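Local structure of thymidylate kinase (Ehrlichia chaffeensis, 3LD9) at residues N53-E59 against K108-R114; D147-I151 against V216-L220; L65-R70 against M91-H95; L85-I89 against L137-V141. The protein probably catalyses the ATP-dependent phosphorylation of dTMP to dTDP, a step of both the de novo and the salvage route to dTTP. All blocks are in the same frame, centred on the assembly; numbering follows the deposited sequence.

Interaction 1: residues N53-E59 against K108-R114; sequences NVVLTRE and KIVICDR
Leu56 holds CG anti to its backbone N (chi1 179°), and Ile111 places its CG2 branch likewise. Leu56 CD1 then lies 3.9 Å from Ile111 CG2. The other branch of Ile111 runs to Val54, with Ile111 CD1 at 3.9 Å from Val54 CG1. Ile111 thus touches two residues of strand 54-58 on one face of the sheet. The other face carries Thr57 and Cys112. Thr57 puts OG1 anti to N (chi1 -167°), which leaves CG2 as the branch that meets Cys112 SG at 3.9 Å. Its OG1 bonds His95 of helix 81-105. At the start of the pair the extended chain of Lys108 passes Val55, CD to CG2.

The two strands are parallel neighbours at one edge of the five-stranded sheet of a P-loop kinase, order 2-3-1-4-5. Six backbone bonds run from Asn53 O to Glu59 N. Val55 uses both its groups: Val55 N to Ile109 O is 2.8 Å and Ile111 N to Val55 O is 2.9 Å. Thr57 does the same with Ile111 and Asp113. The last bond, Glu59 N to Asp113 O, measures 3.1 Å.

Asp113 and Arg114, followed by Phe115, are consistent with the Asp-Arg-aromatic sequence common in thymidylate kinases. The Asp113 carboxylate bridges to Lys34 and bonds Thr35, both predicted ATP-binding residues. Glu59 is held by Arg92 and His95.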
# COMPACT_ATOMS: atom_id res chain seq x y z
N ASN A 53 20.35 -0.12 -8.25
CA ASN A 53 21.02 -0.39 -7.01
C ASN A 53 21.03 0.80 -6.06
O ASN A 53 21.70 0.75 -5.03
CB ASN A 53 22.42 -0.90 -7.34
CG ASN A 53 22.37 -2.21 -8.13
OD1 ASN A 53 21.65 -3.12 -7.73
ND2 ASN A 53 23.07 -2.28 -9.27
N VAL A 54 20.26 1.84 -6.40
CA VAL A 54 20.16 3.05 -5.58
C VAL A 54 18.69 3.38 -5.41
O VAL A 54 17.95 3.55 -6.40
CB VAL A 54 20.92 4.25 -6.20
CG1 VAL A 54 20.83 5.52 -5.32
CG2 VAL A 54 22.37 3.88 -6.45
N VAL A 55 18.25 3.42 -4.15
CA VAL A 55 16.88 3.65 -3.81
C VAL A 55 16.81 5.01 -3.12
O VAL A 55 17.40 5.20 -2.07
CB VAL A 55 16.37 2.55 -2.84
CG1 VAL A 55 14.94 2.86 -2.35
CG2 VAL A 55 16.45 1.15 -3.49
N LEU A 56 16.13 5.97 -3.74
CA LEU A 56 15.96 7.30 -3.15
C LEU A 56 14.58 7.34 -2.54
O LEU A 56 13.62 7.04 -3.21
CB LEU A 56 16.08 8.41 -4.21
CG LEU A 56 15.90 9.86 -3.69
CD1 LEU A 56 16.95 10.18 -2.64
CD2 LEU A 56 15.97 10.87 -4.84
N THR A 57 14.49 7.74 -1.27
CA THR A 57 13.23 7.78 -0.56
C THR A 57 13.24 8.97 0.42
O THR A 57 14.19 9.74 0.46
CB THR A 57 13.01 6.41 0.10
OG1 THR A 57 11.66 6.29 0.56
CG2 THR A 57 14.03 6.15 1.25
N ARG A 58 12.16 9.14 1.17
CA ARG A 58 12.02 10.26 2.04
C ARG A 58 10.96 9.98 3.13
O ARG A 58 10.06 9.15 2.94
CB ARG A 58 11.58 11.49 1.23
CG ARG A 58 10.12 11.39 0.78
CD ARG A 58 9.71 12.54 -0.11
NE ARG A 58 8.24 12.58 -0.22
CZ ARG A 58 7.51 13.65 -0.55
NH1 ARG A 58 8.08 14.82 -0.83
NH2 ARG A 58 6.18 13.54 -0.62
N GLU A 59 11.04 10.72 4.21
CA GLU A 59 10.02 10.70 5.24
C GLU A 59 9.63 12.16 5.54
O GLU A 59 10.43 13.06 5.33
CB GLU A 59 10.54 10.03 6.53
CG GLU A 59 10.97 8.57 6.34
CD GLU A 59 11.05 7.80 7.64
OE1 GLU A 59 11.08 6.57 7.55
OE2 GLU A 59 11.12 8.41 8.73
N LYS A 108 21.54 -3.14 -1.68
CA LYS A 108 21.45 -1.85 -2.40
C LYS A 108 21.83 -0.69 -1.51
O LYS A 108 21.93 -0.82 -0.31
CB LYS A 108 20.05 -1.63 -2.95
CG LYS A 108 19.61 -2.73 -3.88
CD LYS A 108 18.19 -2.56 -4.40
CE LYS A 108 17.95 -3.58 -5.52
NZ LYS A 108 16.52 -3.62 -5.92
N ILE A 109 22.04 0.46 -2.14
CA ILE A 109 22.26 1.71 -1.43
C ILE A 109 20.90 2.43 -1.25
O ILE A 109 20.15 2.66 -2.23
CB ILE A 109 23.22 2.64 -2.25
CG1 ILE A 109 24.62 2.01 -2.41
CG2 ILE A 109 23.34 4.03 -1.62
CD1 ILE A 109 25.35 2.47 -3.72
N VAL A 110 20.57 2.76 -0.01
CA VAL A 110 19.37 3.54 0.28
C VAL A 110 19.76 4.95 0.72
O VAL A 110 20.58 5.11 1.62
CB VAL A 110 18.51 2.87 1.39
CG1 VAL A 110 17.35 3.79 1.83
CG2 VAL A 110 18.02 1.46 0.95
N ILE A 111 19.15 5.96 0.11
CA ILE A 111 19.31 7.35 0.52
C ILE A 111 17.95 7.86 0.99
O ILE A 111 17.01 7.90 0.21
CB ILE A 111 19.83 8.23 -0.66
CG1 ILE A 111 21.16 7.70 -1.19
CG2 ILE A 111 20.00 9.69 -0.23
CD1 ILE A 111 21.60 8.25 -2.59
N CYS A 112 17.84 8.24 2.26
CA CYS A 112 16.60 8.75 2.80
C CYS A 112 16.70 10.20 3.20
O CYS A 112 17.53 10.55 4.04
CB CYS A 112 16.16 7.93 4.04
SG CYS A 112 14.45 8.33 4.50
N ASP A 113 15.84 11.01 2.60
CA ASP A 113 15.69 12.44 2.88
C ASP A 113 14.77 12.62 4.10
O ASP A 113 13.55 12.44 3.98
CB ASP A 113 15.14 13.13 1.60
CG ASP A 113 14.73 14.60 1.80
OD1 ASP A 113 15.04 15.23 2.84
OD2 ASP A 113 14.08 15.13 0.86
N ARG A 114 15.38 12.95 5.24
CA ARG A 114 14.75 13.00 6.59
C ARG A 114 14.53 11.61 7.19
O ARG A 114 14.03 10.72 6.55
CB ARG A 114 13.40 13.80 6.65
CG ARG A 114 13.41 15.28 6.17
CD ARG A 114 12.14 16.07 6.76
NE ARG A 114 12.22 17.56 6.69
CZ ARG A 114 12.86 18.38 7.57
NH1 ARG A 114 13.57 17.90 8.61
NH2 ARG A 114 12.86 19.72 7.38

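Interaction 2: residues D147-I151 against V216-L220; sequences DITFI and VIKVL
This is an apolar helix-on-sheet contact. The C-terminal helix 208-220 lies on one side of the central sheet, and its Val216, Val219 and Leu220 meet Ile148 and Phe150 of strand 148-153. Helix and strand run nearly antiparallel, with their axes 10.3 Å apart at closest approach.

Phe150 is the main bridge. Its CG is anti to the carbonyl carbon (chi1 -63°), and the ring reaches across to the helix. Val216 CG1 sits over one ring face, 3.8 Å from the centroid and 22° off the normal, a CH-pi contact. Ile148 CG2, from the same strand as the ring, covers part of the opposite face near the rim. Val219 comes at the edge, with Val219 CB 3.7 Å from Phe150 CE1. Leu220 CD2 is also at the edge, 4.3 Å from Phe150 CZ. The ring is therefore wedged between its own strand and the helix.

Leu220 uses the same methyl to meet Ile148. Ile148 CD1 and Leu220 CD2 are 3.4 Å apart, closer than usual for two carbons. Ile148 CG2 meets Val219 CG1 more loosely.

Other strands and helices close the apolar layer. The Phe26 ring meets that of Phe150, Ile197 touches both Phe150 and Val216, and Leu41 of helix 34-49 packs on Val216 and Leu220. Helices laid on a parallel sheet in this way are characteristic of the three-layer alpha/beta/alpha fold of P-loop kinases.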
# COMPACT_ATOMS: atom_id res chain seq x y z
N ASP A 147 24.30 4.16 8.12
CA ASP A 147 25.76 4.06 8.11
C ASP A 147 26.40 5.44 8.10
O ASP A 147 27.46 5.64 8.66
CB ASP A 147 26.21 3.29 6.87
CG ASP A 147 25.71 1.86 6.87
OD1 ASP A 147 26.11 1.14 7.82
OD2 ASP A 147 24.93 1.46 5.94
N ILE A 148 25.76 6.40 7.43
CA ILE A 148 26.31 7.74 7.30
C ILE A 148 25.14 8.69 7.25
O ILE A 148 24.20 8.45 6.50
CB ILE A 148 27.11 7.92 5.96
CG1 ILE A 148 28.32 6.98 5.92
CG2 ILE A 148 27.58 9.37 5.81
CD1 ILE A 148 29.05 6.97 4.56
N THR A 149 25.19 9.76 8.03
CA THR A 149 24.15 10.79 8.05
C THR A 149 24.78 12.16 7.81
O THR A 149 25.66 12.58 8.55
CB THR A 149 23.43 10.80 9.41
OG1 THR A 149 22.70 9.59 9.56
CG2 THR A 149 22.46 11.99 9.55
N PHE A 150 24.34 12.84 6.76
CA PHE A 150 24.79 14.19 6.46
C PHE A 150 23.83 15.20 7.05
O PHE A 150 22.65 15.26 6.65
CB PHE A 150 24.87 14.39 4.95
CG PHE A 150 25.87 13.51 4.29
CD1 PHE A 150 27.21 13.78 4.41
CD2 PHE A 150 25.49 12.40 3.58
CE1 PHE A 150 28.13 12.99 3.80
CE2 PHE A 150 26.43 11.57 2.97
CZ PHE A 150 27.74 11.87 3.08
N ILE A 151 24.31 15.98 8.01
CA ILE A 151 23.51 17.06 8.59
C ILE A 151 23.94 18.34 7.89
O ILE A 151 25.05 18.84 8.12
CB ILE A 151 23.70 17.13 10.13
CG1 ILE A 151 23.11 15.89 10.81
CG2 ILE A 151 23.06 18.38 10.72
CD1 ILE A 151 23.65 15.62 12.19
N VAL A 216 29.89 16.26 0.56
CA VAL A 216 29.19 14.98 0.74
C VAL A 216 29.95 13.82 0.07
O VAL A 216 30.18 12.76 0.66
CB VAL A 216 27.77 15.02 0.16
CG1 VAL A 216 27.18 13.58 -0.01
CG2 VAL A 216 26.86 15.90 1.02
N ILE A 217 30.35 14.04 -1.17
CA ILE A 217 31.14 13.06 -1.90
C ILE A 217 32.47 12.81 -1.17
O ILE A 217 32.94 11.68 -1.12
CB ILE A 217 31.39 13.56 -3.36
CG1 ILE A 217 30.07 13.59 -4.14
CG2 ILE A 217 32.45 12.68 -4.03
CD1 ILE A 217 30.14 14.21 -5.54
N LYS A 218 33.06 13.87 -0.63
CA LYS A 218 34.34 13.77 0.10
C LYS A 218 34.28 12.84 1.32
O LYS A 218 35.17 12.01 1.53
CB LYS A 218 34.83 15.15 0.55
CG LYS A 218 36.17 15.13 1.27
CD LYS A 218 36.75 16.53 1.55
CE LYS A 218 37.91 16.45 2.55
NZ LYS A 218 38.76 17.68 2.64
N VAL A 219 33.22 12.98 2.13
CA VAL A 219 33.00 12.05 3.24
C VAL A 219 32.94 10.59 2.79
O VAL A 219 33.47 9.72 3.47
CB VAL A 219 31.74 12.41 4.06
CG1 VAL A 219 31.34 11.25 4.98
CG2 VAL A 219 31.97 13.67 4.86
N LEU A 220 32.34 10.31 1.64
CA LEU A 220 32.26 8.91 1.17
C LEU A 220 33.61 8.20 0.87
O LEU A 220 33.67 6.98 0.91
CB LEU A 220 31.28 8.80 -0.02
CG LEU A 220 29.79 9.06 0.30
CD1 LEU A 220 28.89 8.85 -0.94
CD2 LEU A 220 29.26 8.18 1.43

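Interaction 3: residues L65-R70 against M91-H95; sequences LNESVR and MRREH
The side-chain amide of Asn66 has the side chain of Met91 over one face. Met91 CB stands 3.6 Å from Asn66 CG, and Met91 CG lies over the same face. Glu94 CB sits off the outer end of the amide, 3.9 Å from Asn66 OD1. Beyond the nitrogen is His95 CB, 3.8 Å from Asn66 ND2.

ND2 also makes the polar bond of the contact, 2.8 Å from Asn66 ND2 to Met91 O. It is bent, with an N-H...O angle of 140°, and the donor stands above the carbonyl plane. Met91 O also takes the helical bond from His95 N. It thus serves two donors, while Asn66 ND2 bonds Gly61 O as well. Asn66 OD1 is buried and has no polar partner in the model.

Farther out, the chain of Met91 bends at chi3 (79°), which brings Met91 CE to 3.8 Å from Asn66 CB. Met91 SD rests 3.8 Å from Val69 CG1, and CE also reaches the backbone of Arg70.

Glu94 forms a salt bridge with Lys98 and also bonds Ser83 of a third subunit, whose Leu79 packs on Leu65. The two helical segments are nearly antiparallel, with axes 10.3 Å apart. Helix 64-74 packs against helix 81-105, whose His95 bonds Thr57 of strand 54-58.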
# COMPACT_ATOMS: atom_id res chain seq x y z
N LEU A 65 0.65 4.58 1.27
CA LEU A 65 -0.09 4.94 2.50
C LEU A 65 0.54 6.13 3.17
O LEU A 65 -0.18 7.07 3.51
CB LEU A 65 -0.17 3.76 3.46
CG LEU A 65 -0.77 4.01 4.85
CD1 LEU A 65 -2.24 4.50 4.74
CD2 LEU A 65 -0.62 2.72 5.70
N ASN A 66 1.86 6.12 3.35
CA ASN A 66 2.54 7.20 4.06
C ASN A 66 2.41 8.54 3.35
O ASN A 66 2.30 9.57 4.01
CB ASN A 66 4.03 6.91 4.29
CG ASN A 66 4.27 5.87 5.37
OD1 ASN A 66 3.35 5.46 6.07
ND2 ASN A 66 5.53 5.42 5.49
N GLU A 67 2.44 8.50 2.02
CA GLU A 67 2.27 9.71 1.24
C GLU A 67 0.86 10.25 1.45
O GLU A 67 0.69 11.46 1.63
CB GLU A 67 2.57 9.48 -0.24
CG GLU A 67 4.06 9.27 -0.54
CD GLU A 67 4.93 10.44 -0.07
OE1 GLU A 67 4.39 11.55 0.16
OE2 GLU A 67 6.17 10.26 0.06
N SER A 68 -0.14 9.37 1.43
CA SER A 68 -1.52 9.83 1.65
C SER A 68 -1.72 10.37 3.06
O SER A 68 -2.41 11.38 3.24
CB SER A 68 -2.55 8.76 1.36
OG SER A 68 -2.64 8.46 -0.02
N VAL A 69 -1.17 9.68 4.06
CA VAL A 69 -1.25 10.15 5.44
C VAL A 69 -0.50 11.49 5.56
O VAL A 69 -0.98 12.39 6.25
CB VAL A 69 -0.67 9.14 6.45
CG1 VAL A 69 -0.57 9.75 7.89
CG2 VAL A 69 -1.51 7.90 6.48
N ARG A 70 0.66 11.62 4.92
CA ARG A 70 1.40 12.89 4.94
C ARG A 70 0.56 14.08 4.42
O ARG A 70 0.64 15.19 4.98
CB ARG A 70 2.67 12.76 4.13
CG ARG A 70 3.47 14.06 3.89
CD ARG A 70 4.29 13.95 2.64
NE ARG A 70 5.05 15.18 2.39
CZ ARG A 70 6.38 15.33 2.50
NH1 ARG A 70 7.18 14.33 2.86
NH2 ARG A 70 6.90 16.52 2.25
N MET A 91 4.57 5.69 10.53
CA MET A 91 4.92 5.78 9.10
C MET A 91 6.34 5.27 8.87
O MET A 91 6.63 4.59 7.87
CB MET A 91 4.79 7.24 8.63
CG MET A 91 3.34 7.72 8.63
SD MET A 91 3.12 9.52 8.56
CE MET A 91 3.40 9.71 6.82
N ARG A 92 7.22 5.61 9.81
CA ARG A 92 8.63 5.14 9.80
C ARG A 92 8.70 3.61 9.85
O ARG A 92 9.42 2.99 9.08
CB ARG A 92 9.41 5.72 10.97
CG ARG A 92 10.85 5.19 11.05
CD ARG A 92 11.76 6.11 11.86
NE ARG A 92 11.68 7.42 11.26
CZ ARG A 92 11.66 8.58 11.88
NH1 ARG A 92 11.77 8.67 13.19
NH2 ARG A 92 11.53 9.67 11.15
N ARG A 93 7.87 3.02 10.70
CA ARG A 93 7.78 1.56 10.75
C ARG A 93 7.38 0.98 9.40
O ARG A 93 8.03 0.08 8.89
CB ARG A 93 6.79 1.09 11.84
CG ARG A 93 6.66 -0.42 11.99
CD ARG A 93 7.98 -1.09 12.27
NE ARG A 93 7.83 -2.54 12.28
CZ ARG A 93 8.85 -3.40 12.35
NH1 ARG A 93 10.09 -2.97 12.41
NH2 ARG A 93 8.63 -4.69 12.37
N GLU A 94 6.31 1.51 8.83
CA GLU A 94 5.87 1.08 7.50
C GLU A 94 6.99 1.19 6.45
O GLU A 94 7.24 0.26 5.66
CB GLU A 94 4.67 1.90 7.04
CG GLU A 94 3.29 1.37 7.43
CD GLU A 94 3.01 -0.06 6.99
OE1 GLU A 94 3.16 -0.98 7.84
OE2 GLU A 94 2.66 -0.26 5.80
N HIS A 95 7.62 2.35 6.44
CA HIS A 95 8.66 2.67 5.48
C HIS A 95 9.87 1.77 5.66
O HIS A 95 10.45 1.28 4.70
CB HIS A 95 9.05 4.11 5.67
CG HIS A 95 9.99 4.65 4.64
ND1 HIS A 95 10.88 5.66 4.93
CD2 HIS A 95 10.16 4.36 3.33
CE1 HIS A 95 11.54 5.98 3.83
NE2 HIS A 95 11.12 5.20 2.85

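Interaction 4: residues L85-I89 against L137-V141; sequences LLFFI and LNDLV
Asn138 OD1 accepts a hydrogen bond from Arg92 NH1, and Ile89 CD1 lies unusually near it: Ile89 CD1 to Asn138 OD1 is 3.1 Å. Arg92 follows Ile89 by three residues on the same helix, so one helix supplies both the methyl and the polar partner. The bond to Arg92 probably fixes the rotation of the Asn138 amide.

Ile89 carries much of the apolar contact. Its CG1 is anti to the carbonyl carbon (chi1 -66°), and chi2 of -71° turns CD1 toward helix 131-141. There Ile89 CD1 lies 4.0 Å from Leu137 CB. The other branch serves the next turn, with Ile89 CG2 3.7 Å from Val141 CG1. Ile89 therefore fits beside Leu137, Asn138 and Val141, and it crosses each of them at about a right angle.

Leu137 reaches back the other way. Its CD1 is shared by two leucines: Leu85 CD2 is 3.9 Å from Leu137 CD1, and Leu86 CD2 is 4.1 Å from it. Leu86 meets it at about a right angle.

The segments run nearly parallel, 22° apart, with axes 10.9 Å from each other at their nearest. Thr119 and Gln123 of helix 116-126 also touch Leu85. Ala90 of a third subunit packs on Leu86, and Leu86 of that subunit packs on Val141. The contact is thus part of a helical layer between two subunits, consistent with the helix-to-helix dimer interface of thymidylate kinases.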
# COMPACT_ATOMS: atom_id res chain seq x y z
N LEU A 85 4.15 13.08 16.59
CA LEU A 85 5.29 12.18 16.76
C LEU A 85 4.88 10.72 16.47
O LEU A 85 5.55 10.02 15.72
CB LEU A 85 5.84 12.30 18.17
CG LEU A 85 6.78 11.19 18.65
CD1 LEU A 85 8.04 11.18 17.81
CD2 LEU A 85 7.12 11.44 20.10
N LEU A 86 3.78 10.28 17.05
CA LEU A 86 3.40 8.89 16.91
C LEU A 86 2.98 8.58 15.47
O LEU A 86 3.26 7.48 14.97
CB LEU A 86 2.31 8.51 17.92
CG LEU A 86 2.88 8.47 19.36
CD1 LEU A 86 1.79 8.75 20.38
CD2 LEU A 86 3.64 7.18 19.69
N PHE A 87 2.36 9.54 14.78
CA PHE A 87 2.05 9.28 13.36
C PHE A 87 3.35 9.08 12.61
O PHE A 87 3.45 8.14 11.81
CB PHE A 87 1.23 10.39 12.70
CG PHE A 87 -0.24 10.30 12.95
CD1 PHE A 87 -0.98 9.28 12.44
CD2 PHE A 87 -0.88 11.30 13.68
CE1 PHE A 87 -2.38 9.21 12.67
CE2 PHE A 87 -2.22 11.25 13.93
CZ PHE A 87 -2.98 10.20 13.43
N PHE A 88 4.34 9.92 12.88
CA PHE A 88 5.64 9.80 12.17
C PHE A 88 6.36 8.49 12.48
O PHE A 88 7.07 7.97 11.64
CB PHE A 88 6.61 10.95 12.47
CG PHE A 88 6.17 12.31 11.98
CD1 PHE A 88 5.27 12.45 10.95
CD2 PHE A 88 6.72 13.45 12.57
CE1 PHE A 88 4.89 13.72 10.52
CE2 PHE A 88 6.38 14.72 12.14
CZ PHE A 88 5.44 14.86 11.11
N ILE A 89 6.21 8.00 13.71
CA ILE A 89 6.85 6.76 14.12
C ILE A 89 6.13 5.56 13.44
O ILE A 89 6.77 4.67 12.90
CB ILE A 89 6.92 6.67 15.66
CG1 ILE A 89 7.85 7.76 16.22
CG2 ILE A 89 7.40 5.31 16.10
CD1 ILE A 89 9.37 7.53 15.93
N LEU A 137 11.25 4.96 20.77
CA LEU A 137 10.27 4.78 19.72
C LEU A 137 10.95 4.45 18.39
O LEU A 137 10.55 3.53 17.70
CB LEU A 137 9.40 6.02 19.59
CG LEU A 137 8.36 6.20 20.70
CD1 LEU A 137 7.64 7.56 20.57
CD2 LEU A 137 7.38 5.06 20.69
N ASN A 138 12.01 5.19 18.07
CA ASN A 138 12.83 4.89 16.91
C ASN A 138 13.46 3.50 16.98
O ASN A 138 13.40 2.76 15.99
CB ASN A 138 13.93 5.95 16.72
CG ASN A 138 13.41 7.24 16.11
OD1 ASN A 138 12.41 7.25 15.38
ND2 ASN A 138 14.10 8.34 16.41
N ASP A 139 14.04 3.11 18.12
CA ASP A 139 14.64 1.78 18.19
C ASP A 139 13.59 0.68 18.16
O ASP A 139 13.90 -0.45 17.80
CB ASP A 139 15.51 1.57 19.43
CG ASP A 139 16.40 0.31 19.30
OD1 ASP A 139 16.47 -0.46 20.27
OD2 ASP A 139 17.00 0.07 18.21
N LEU A 140 12.38 1.01 18.59
CA LEU A 140 11.28 0.09 18.53
C LEU A 140 10.96 -0.21 17.08
O LEU A 140 10.65 -1.34 16.75
CB LEU A 140 10.03 0.66 19.23
CG LEU A 140 8.78 -0.21 19.24
CD1 LEU A 140 8.94 -1.42 20.21
CD2 LEU A 140 7.59 0.63 19.62
N VAL A 141 11.06 0.78 16.20
CA VAL A 141 10.58 0.60 14.80
C VAL A 141 11.61 0.27 13.75
O VAL A 141 11.24 -0.18 12.67
CB VAL A 141 9.69 1.76 14.35
CG1 VAL A 141 8.49 1.90 15.31
CG2 VAL A 141 10.45 3.05 14.23

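Overall arrangement
Interactions 1 and 2 belong to the same central sheet, at centres 13 Å apart, and do not touch. Interaction 3 is nested inside the chain loop that interaction 1 closes. They meet directly: Glu59 OE2 and Arg92 NH2 form a salt bridge of 2.8 Å. Interactions 3 and 4 share helix 81-105, with centres 11 Å apart, and Arg93 NH1 lies 3.0 Å from Val141 O. Both touch the third subunit. Interaction 2 is on the opposite side of the chain's centre from these two. Interaction 1 is nearest the predicted ATP site: the side chain of Asp113 is about 3 Å from that of Thr35, and that of Arg114 about 5 Å from a bound sulfate, probably from crystallisation.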